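Local coordinates for protein AlyQ (Persicobacter sp. CCB-QB2, PDB 7D2A) that binds alginate-derived uronic acid sugars through a family 32 carbohydrate-binding module, probably helping to hold the enzyme on its polysaccharide substrate, at residues 90-93 and 98-101. Numbering follows the deposited sequence.
Sequences TSSG and LESY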
ATOM      1  N   THR A  90       1.965  -7.523   9.178  1.00 14.23           N
ATOM      2  CA  THR A  90       1.859  -8.643   8.233  1.00 13.90           C
ATOM      3  C   THR A  90       0.387  -8.748   7.862  1.00 14.44           C
ATOM      4  O   THR A  90      -0.427  -8.698   8.765  1.00 17.34           O
ATOM      5  CB  THR A  90       2.321  -9.944   8.879  1.00 17.09           C
ATOM      6  OG1 THR A  90       3.652  -9.719   9.351  1.00 19.60           O
ATOM      7  CG2 THR A  90       2.278 -11.096   7.921  1.00 17.95           C
ATOM      8  N   SER A  91       0.100  -8.929   6.607  1.00 14.37           N
ATOM      9  CA  SER A  91      -1.280  -9.079   6.124  1.00 12.97           C
ATOM     10  C   SER A  91      -1.836 -10.330   6.791  1.00 13.98           C
ATOM     11  O   SER A  91      -1.056 -11.242   7.204  1.00 12.94           O
ATOM     12  CB  SER A  91      -1.336  -9.124   4.639  1.00 14.22           C
ATOM     13  OG  SER A  91      -0.773 -10.319   4.133  1.00 14.63           O
ATOM     14  N   SER A  92      -3.161 -10.441   6.845  1.00 13.81           N
ATOM     15  CA  SER A  92      -3.832 -11.503   7.626  1.00 13.48           C
ATOM     16  C   SER A  92      -3.673 -12.880   6.976  1.00 13.36           C
ATOM     17  O   SER A  92      -3.714 -13.877   7.735  1.00 14.32           O
ATOM     18  CB  SER A  92      -5.264 -11.173   7.840  1.00 13.21           C
ATOM     19  OG  SER A  92      -6.008 -11.292   6.654  1.00 13.26           O
ATOM     20  N   GLY A  93      -3.567 -12.935   5.646  1.00 12.01           N
ATOM     21  CA  GLY A  93      -3.673 -14.200   4.911  1.00 13.30           C
ATOM     22  C   GLY A  93      -5.078 -14.784   4.940  1.00 14.11           C
ATOM     23  O   GLY A  93      -5.247 -15.956   4.528  1.00 13.30           O
ATOM     24  N   LEU A  98      -9.985  -5.638   0.531  1.00 10.64           N
ATOM     25  CA  LEU A  98      -9.278  -4.550   1.227  1.00 10.59           C
ATOM     26  C   LEU A  98      -9.247  -4.821   2.740  1.00 10.19           C
ATOM     27  O   LEU A  98     -10.318  -5.042   3.355  1.00 12.23           O
ATOM     28  CB  LEU A  98      -9.989  -3.227   0.979  1.00 11.14           C
ATOM     29  CG  LEU A  98      -9.778  -2.635  -0.408  1.00 11.61           C
ATOM     30  CD1 LEU A  98     -10.789  -1.528  -0.598  1.00 11.53           C
ATOM     31  CD2 LEU A  98      -8.368  -2.150  -0.660  1.00 10.61           C
ATOM     32  N   GLU A  99      -8.036  -4.747   3.293  1.00 10.47           N
ATOM     33  CA  GLU A  99      -7.771  -4.927   4.737  1.00 11.78           C
ATOM     34  C   GLU A  99      -7.292  -3.596   5.290  1.00 11.52           C
ATOM     35  O   GLU A  99      -6.390  -2.998   4.718  1.00 11.07           O
ATOM     36  CB  GLU A  99      -6.737  -6.037   4.891  1.00 11.46           C
ATOM     37  CG  GLU A  99      -6.397  -6.379   6.324  1.00 13.53           C
ATOM     38  CD  GLU A  99      -5.764  -7.771   6.365  1.00 14.36           C
ATOM     39  OE1 GLU A  99      -6.501  -8.772   6.131  1.00 13.32           O
ATOM     40  OE2 GLU A  99      -4.557  -7.863   6.626  1.00 14.38           O
ATOM     41  N   SER A 100      -7.829  -3.184   6.425  1.00 11.16           N
ATOM     42  CA  SER A 100      -7.554  -1.844   7.012  0.50 11.69           C
ATOM     43  C   SER A 100      -6.377  -1.855   7.998  1.00 11.73           C
ATOM     44  O   SER A 100      -6.281  -2.736   8.881  1.00 11.66           O
ATOM     45  CB  SER A 100      -8.780  -1.301   7.658  0.50 12.25           C
ATOM     46  OG  SER A 100      -9.798  -1.190   6.692  0.50 14.96           O
ATOM     47  N   TYR A 101      -5.486  -0.918   7.796  1.00 10.51           N
ATOM     48  CA  TYR A 101      -4.319  -0.663   8.697  1.00 10.94           C
ATOM     49  C   TYR A 101      -4.474   0.781   9.155  1.00 11.00           C
ATOM     50  O   TYR A 101      -4.264   1.746   8.411  1.00 11.21           O
ATOM     51  CB  TYR A 101      -3.021  -0.925   7.954  1.00 10.34           C
ATOM     52  CG  TYR A 101      -3.006  -2.255   7.252  1.00 10.76           C
ATOM     53  CD1 TYR A 101      -3.170  -3.407   7.983  1.00 10.73           C
ATOM     54  CD2 TYR A 101      -2.959  -2.324   5.875  1.00 11.52           C
ATOM     55  CE1 TYR A 101      -3.226  -4.643   7.369  1.00 10.83           C
ATOM     56  CE2 TYR A 101      -2.976  -3.567   5.245  1.00 11.97           C
ATOM     57  CZ  TYR A 101      -3.116  -4.727   5.997  1.00 10.92           C
ATOM     58  OH  TYR A 101      -3.197  -5.950   5.355  1.00 11.89           O
TER
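The carboxylate of Glu-99 reaches from strand 99-103 to Ser-92, in the loop that follows strand 84-90, and receives two hydrogen bonds from that one residue. From CB, which points toward the loop, the side chain runs outward nearly straight: CG lies anti to the backbone N (chi1 -178°) and the chain stays extended to CD, which lets the acid span the distance between the backbones, whose nearest CA atoms, those of Ser-91 and Glu-99, are 7.8 Å apart. At CD the chain meets Ser-92, whose OG and CB lie close by. OE1 takes the hydroxyl of Ser-92, with OG 2.6 Å from OE1, while the backbone N of Ser-92 stands 2.9 Å from OE2 in a bent bond of 138° at the hydrogen. Each oxygen receives its Ser-92 donor on its syn lone pair, the side facing the other oxygen, so backbone and side chain of the serine together grip the two-oxygen end of the acid and fix its rotation. OE2 has a second donor on its own strand: the hydroxyl of Tyr-101, whose OH is 2.7 Å from OE2 and approaches from above the carboxylate plane, 39° out of it. That OH also contacts the flank of Ser-91, 3.7 Å from its CB, and is hydrogen-bonded to Trp-62. Ser-91 turns its own hydroxyl to the backbone N of Ser-70. Shortened to an alanine, this glutamate would probably leave the backbone N of Ser-92 and the hydroxyls of Ser-92 and Tyr-101 without their shared acceptor group, and the loop freer to move. Phe-72 and Tyr-87 pack against the Tyr-101 ring, and the contact ties the connection between strands 84-90 and 99-103, which belong to different sheets, across the edge of the F5/8 type C beta-sandwich.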